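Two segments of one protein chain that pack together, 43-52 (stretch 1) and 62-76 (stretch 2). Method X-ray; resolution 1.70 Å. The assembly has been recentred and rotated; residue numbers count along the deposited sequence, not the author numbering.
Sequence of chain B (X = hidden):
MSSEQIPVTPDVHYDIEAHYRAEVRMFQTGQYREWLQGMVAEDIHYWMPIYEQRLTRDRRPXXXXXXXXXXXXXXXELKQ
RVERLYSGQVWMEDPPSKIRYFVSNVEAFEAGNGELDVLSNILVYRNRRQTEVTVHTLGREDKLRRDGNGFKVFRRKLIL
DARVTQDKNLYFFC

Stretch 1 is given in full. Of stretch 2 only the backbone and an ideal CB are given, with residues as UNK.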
# COMPACT_ATOMS: atom_id res chain seq x y z
N ASP B 43 33.49 -20.33 -14.92
CA ASP B 43 32.76 -20.37 -16.20
C ASP B 43 31.28 -20.00 -16.04
O ASP B 43 30.46 -20.33 -16.90
CB ASP B 43 32.88 -21.76 -16.83
CG ASP B 43 32.41 -22.89 -15.93
OD1 ASP B 43 32.86 -22.95 -14.76
OD2 ASP B 43 31.65 -23.78 -16.43
N ILE B 44 30.97 -19.30 -14.96
CA ILE B 44 29.62 -18.87 -14.62
C ILE B 44 28.96 -18.08 -15.75
O ILE B 44 29.61 -17.32 -16.43
CB ILE B 44 29.62 -18.00 -13.29
CG1 ILE B 44 28.20 -17.62 -12.87
CG2 ILE B 44 30.47 -16.73 -13.41
CD1 ILE B 44 27.32 -18.76 -12.57
N HIS B 45 27.68 -18.32 -15.95
CA HIS B 45 26.80 -17.37 -16.64
C HIS B 45 25.68 -17.10 -15.68
O HIS B 45 24.97 -18.00 -15.29
CB HIS B 45 26.26 -17.93 -17.95
CG HIS B 45 25.39 -16.97 -18.70
ND1 HIS B 45 24.23 -17.36 -19.33
CD2 HIS B 45 25.50 -15.64 -18.88
CE1 HIS B 45 23.67 -16.30 -19.89
NE2 HIS B 45 24.41 -15.24 -19.62
N TYR B 46 25.52 -15.82 -15.33
CA TYR B 46 24.57 -15.37 -14.35
C TYR B 46 23.60 -14.50 -15.12
O TYR B 46 23.98 -13.46 -15.65
CB TYR B 46 25.34 -14.59 -13.30
CG TYR B 46 24.57 -14.17 -12.11
CD1 TYR B 46 23.68 -13.12 -12.20
CD2 TYR B 46 24.71 -14.81 -10.86
CE1 TYR B 46 22.99 -12.67 -11.12
CE2 TYR B 46 23.97 -14.38 -9.75
CZ TYR B 46 23.13 -13.31 -9.89
OH TYR B 46 22.38 -12.82 -8.83
N TRP B 47 22.35 -14.95 -15.23
CA TRP B 47 21.40 -14.47 -16.23
C TRP B 47 20.00 -14.25 -15.64
O TRP B 47 19.44 -15.14 -15.04
CB TRP B 47 21.37 -15.46 -17.37
CG TRP B 47 20.46 -15.18 -18.48
CD1 TRP B 47 20.10 -13.96 -18.96
CD2 TRP B 47 19.78 -16.15 -19.25
NE1 TRP B 47 19.22 -14.12 -20.01
CE2 TRP B 47 19.04 -15.46 -20.22
CE3 TRP B 47 19.77 -17.55 -19.23
CZ2 TRP B 47 18.23 -16.13 -21.13
CZ3 TRP B 47 18.96 -18.22 -20.15
CH2 TRP B 47 18.21 -17.48 -21.09
N MET B 48 19.50 -13.03 -15.80
CA MET B 48 18.14 -12.62 -15.38
C MET B 48 17.40 -11.98 -16.58
O MET B 48 17.49 -10.77 -16.80
CB MET B 48 18.17 -11.66 -14.19
CG MET B 48 16.75 -11.23 -13.61
SD MET B 48 16.89 -9.97 -12.33
CE MET B 48 17.58 -11.02 -10.98
N PRO B 49 16.70 -12.79 -17.38
CA PRO B 49 16.06 -12.30 -18.62
C PRO B 49 14.96 -11.38 -18.35
O PRO B 49 14.37 -11.42 -17.28
CB PRO B 49 15.49 -13.56 -19.28
CG PRO B 49 15.88 -14.66 -18.44
CD PRO B 49 16.58 -14.24 -17.22
N ILE B 50 14.65 -10.54 -19.34
CA ILE B 50 13.42 -9.72 -19.31
C ILE B 50 12.34 -10.51 -20.08
O ILE B 50 12.47 -10.75 -21.27
CB ILE B 50 13.63 -8.35 -19.93
CG1 ILE B 50 14.61 -7.54 -19.10
CG2 ILE B 50 12.30 -7.65 -20.08
CD1 ILE B 50 15.38 -6.60 -19.92
N TYR B 51 11.30 -10.94 -19.36
CA TYR B 51 10.18 -11.63 -19.96
C TYR B 51 9.02 -10.64 -20.21
O TYR B 51 8.50 -10.01 -19.30
CB TYR B 51 9.67 -12.71 -19.04
CG TYR B 51 10.57 -13.91 -18.98
CD1 TYR B 51 10.47 -14.90 -19.93
CD2 TYR B 51 11.49 -14.03 -17.97
CE1 TYR B 51 11.29 -16.01 -19.85
CE2 TYR B 51 12.30 -15.12 -17.89
CZ TYR B 51 12.22 -16.08 -18.82
OH TYR B 51 13.06 -17.20 -18.71
N GLU B 52 8.59 -10.54 -21.44
CA GLU B 52 7.48 -9.65 -21.70
C GLU B 52 6.15 -10.42 -21.54
O GLU B 52 6.09 -11.67 -21.56
CB GLU B 52 7.68 -8.96 -23.06
CG GLU B 52 7.49 -9.86 -24.21
CD GLU B 52 7.68 -9.16 -25.53
OE1 GLU B 52 7.55 -7.92 -25.58
OE2 GLU B 52 7.95 -9.87 -26.51
N UNK B 62 11.16 -17.99 -26.43
CA UNK B 62 11.54 -17.43 -25.14
C UNK B 62 12.85 -16.66 -25.22
O UNK B 62 13.66 -16.89 -26.12
CB UNK B 62 11.65 -18.54 -24.10
N UNK B 63 13.07 -15.74 -24.27
CA UNK B 63 14.36 -15.05 -24.29
C UNK B 63 15.56 -15.97 -24.15
O UNK B 63 15.54 -16.94 -23.37
CB UNK B 63 14.40 -14.01 -23.17
N UNK B 64 16.56 -15.67 -24.96
CA UNK B 64 17.87 -16.28 -24.89
C UNK B 64 18.87 -15.24 -24.40
O UNK B 64 18.54 -14.05 -24.26
CB UNK B 64 18.29 -16.85 -26.25
N UNK B 65 20.11 -15.69 -24.10
CA UNK B 65 21.19 -14.81 -23.71
C UNK B 65 21.59 -13.78 -24.75
O UNK B 65 22.30 -12.84 -24.39
CB UNK B 65 22.41 -15.65 -23.35
N UNK B 66 21.06 -13.85 -25.97
CA UNK B 66 21.33 -12.82 -26.96
C UNK B 66 20.28 -11.71 -26.91
O UNK B 66 20.32 -10.75 -27.69
CB UNK B 66 21.38 -13.44 -28.36
N UNK B 67 19.35 -11.82 -25.96
CA UNK B 67 18.24 -10.84 -25.82
C UNK B 67 18.40 -10.00 -24.57
O UNK B 67 19.21 -10.30 -23.68
CB UNK B 67 16.89 -11.55 -25.78
N UNK B 68 17.63 -8.93 -24.48
CA UNK B 68 17.67 -8.09 -23.28
C UNK B 68 17.58 -8.92 -21.98
O UNK B 68 16.81 -9.87 -21.84
CB UNK B 68 16.53 -7.07 -23.33
N UNK B 69 18.42 -8.56 -21.04
CA UNK B 69 18.39 -9.12 -19.72
C UNK B 69 18.92 -8.13 -18.70
O UNK B 69 19.84 -7.37 -19.01
CB UNK B 69 19.19 -10.42 -19.68
N UNK B 70 18.39 -8.20 -17.49
CA UNK B 70 18.79 -7.32 -16.36
C UNK B 70 20.19 -7.71 -15.88
O UNK B 70 21.03 -6.84 -15.60
CB UNK B 70 17.79 -7.42 -15.21
N UNK B 71 20.45 -9.00 -15.81
CA UNK B 71 21.80 -9.53 -15.66
C UNK B 71 22.13 -10.48 -16.82
O UNK B 71 21.31 -11.29 -17.25
CB UNK B 71 21.95 -10.25 -14.32
N UNK B 72 23.35 -10.36 -17.34
CA UNK B 72 23.85 -11.22 -18.38
C UNK B 72 25.38 -11.20 -18.32
O UNK B 72 26.05 -10.62 -19.18
CB UNK B 72 23.33 -10.78 -19.75
N UNK B 73 25.92 -11.91 -17.34
CA UNK B 73 27.29 -11.70 -16.89
C UNK B 73 28.11 -12.95 -16.90
O UNK B 73 27.57 -14.05 -16.60
CB UNK B 73 27.30 -11.11 -15.48
N UNK B 74 29.40 -12.77 -17.22
CA UNK B 74 30.44 -13.76 -16.98
C UNK B 74 31.16 -13.44 -15.65
O UNK B 74 30.79 -12.52 -14.95
CB UNK B 74 31.43 -13.79 -18.15
N UNK B 75 32.18 -14.23 -15.29
CA UNK B 75 32.81 -14.08 -13.98
C UNK B 75 33.41 -12.70 -13.77
O UNK B 75 33.23 -12.13 -12.72
CB UNK B 75 33.90 -15.14 -13.80
N UNK B 76 34.14 -12.20 -14.74
CA UNK B 76 34.71 -10.84 -14.66
C UNK B 76 33.70 -9.72 -14.44
O UNK B 76 33.97 -8.70 -13.79
CB UNK B 76 35.48 -10.54 -15.95

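Position 62 points its CB sideways, so many side chains would suit; it is Asp62, which makes no contact with stretch 1. At 63 the CB points toward stretch 1, 4.1 Å from Pro49 CB, with the Tyr51 ring close by. Phi of -59° admits proline, and any compact apolar group would fit. Pro63 lays its CG over the Tyr51 ring face, 3.9 Å from the centroid.

The CB of 64 points away, favouring a polar residue. Thr64 begins a type I turn ending at 67, and its OG1 accepts from the N of 66. Position 65, phi -61° and psi -8°, suits proline as the second residue of that turn; its CB lies 3.7 Å from His45 CE1. Pro65 CG makes a CH-pi contact, 3.8 Å from the centroid of the six-membered ring of Trp47. Positions 66 and 67 have nothing of stretch 1 near their CBs, so polar residues would do. Asp66 makes no contact with stretch 1, while Asp67 OD2 accepts from Thr64 N, bracing the turn.

At 68 the CB is already 3.6 Å from Ile50 CD1, which favours a small residue; Ala68 makes that apolar contact. Position 69 is tighter, its CB 3.4 Å from Met48 O. Small residues suit, and Ala69 rests at the Trp47 indole edge.

Position 70 donates its N to Met48 O, and its CB looks out between Met48 and Ile50. A branched aliphatic would serve: Ile70 CG1 meets Ile50 CG1 at 3.9 Å. Position 71 shares a sheet face with Tyr46 and Met48; an aromatic or large aliphatic fits. Tyr71 receives the Tyr46 edge on its ring face and has Met48 SD at its own edge.

At 72 the CB is on the Trp47 face of the sheet, 4.6 Å from His45 NE2, inviting an acceptor such as Asn, Asp or Gln. Asn72 OD1 accepts from His45 NE2 at 2.6 Å, while its ND2 donates to Pro65 O, tying strand to turn. Position 73 pairs with Tyr46 through two backbone bonds, which do not choose its side chain; its CB shares the sheet face of Tyr46, and stretch 1 offers no side-chain charge or polar partner there, so several residues would suit. Asp73 uses its carboxylate elsewhere in the structure.

The CB of 74 points away just before a helix, a place for Asp, Ser, Thr or Asn; Asp74 is the N-cap. At 75, Ile44 CG2 lies 3.8 Å from the ideal CB, favouring an apolar residue, and Phe75 turns its ring edge to that methyl. Position 76 is Gly76.

Stretch 2 (62-76) DPTPDDAAIYNDDFG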
# COMPACT_ATOMS: atom_id res chain seq x y z
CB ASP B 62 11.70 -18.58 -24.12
CG ASP B 62 10.37 -19.06 -23.55
OD1 ASP B 62 9.44 -18.25 -23.33
OD2 ASP B 62 10.28 -20.28 -23.29
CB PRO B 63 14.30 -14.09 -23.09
CG PRO B 63 13.05 -14.39 -22.35
CD PRO B 63 12.17 -15.25 -23.21
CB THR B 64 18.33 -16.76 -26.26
OG1 THR B 64 18.64 -15.59 -27.06
CG2 THR B 64 17.25 -17.64 -26.91
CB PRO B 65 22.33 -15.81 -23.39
CG PRO B 65 21.64 -16.94 -22.92
CD PRO B 65 20.54 -17.08 -23.95
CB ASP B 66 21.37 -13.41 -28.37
CG ASP B 66 21.87 -12.42 -29.43
OD1 ASP B 66 22.99 -11.86 -29.26
OD2 ASP B 66 21.12 -12.13 -30.41
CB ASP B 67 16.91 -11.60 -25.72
CG ASP B 67 16.63 -12.48 -26.93
OD1 ASP B 67 16.94 -12.04 -28.07
OD2 ASP B 67 16.09 -13.58 -26.75
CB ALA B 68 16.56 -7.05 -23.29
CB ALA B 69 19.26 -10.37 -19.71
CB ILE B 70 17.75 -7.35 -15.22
CG1 ILE B 70 16.41 -6.78 -15.77
CG2 ILE B 70 18.22 -6.50 -14.00
CD1 ILE B 70 15.19 -7.23 -14.94
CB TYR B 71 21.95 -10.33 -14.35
CG TYR B 71 21.89 -9.57 -13.05
CD1 TYR B 71 20.68 -9.13 -12.49
CD2 TYR B 71 23.06 -9.26 -12.36
CE1 TYR B 71 20.67 -8.42 -11.29
CE2 TYR B 71 23.04 -8.59 -11.16
CZ TYR B 71 21.83 -8.17 -10.62
OH TYR B 71 21.85 -7.49 -9.42
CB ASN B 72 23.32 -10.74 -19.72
CG ASN B 72 23.26 -11.81 -20.75
OD1 ASN B 72 23.79 -12.92 -20.57
ND2 ASN B 72 22.64 -11.47 -21.87
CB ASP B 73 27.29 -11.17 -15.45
CG ASP B 73 26.66 -9.78 -15.31
OD1 ASP B 73 26.62 -9.02 -16.29
OD2 ASP B 73 26.17 -9.48 -14.20
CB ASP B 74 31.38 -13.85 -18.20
CG ASP B 74 32.26 -12.62 -18.40
OD1 ASP B 74 32.35 -11.79 -17.47
OD2 ASP B 74 32.84 -12.45 -19.52
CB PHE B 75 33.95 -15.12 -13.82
CG PHE B 75 34.49 -15.19 -12.45
CD1 PHE B 75 33.86 -15.95 -11.49
CD2 PHE B 75 35.69 -14.57 -12.13
CE1 PHE B 75 34.37 -16.07 -10.20
CE2 PHE B 75 36.21 -14.69 -10.82
CZ PHE B 75 35.53 -15.43 -9.86
O HOH W 1 32.39 -16.85 -16.67
O HOH W 2 17.75 -12.65 -21.96
O HOH W 3 14.37 -10.41 -23.33
O HOH W 4 14.12 -17.99 -21.15
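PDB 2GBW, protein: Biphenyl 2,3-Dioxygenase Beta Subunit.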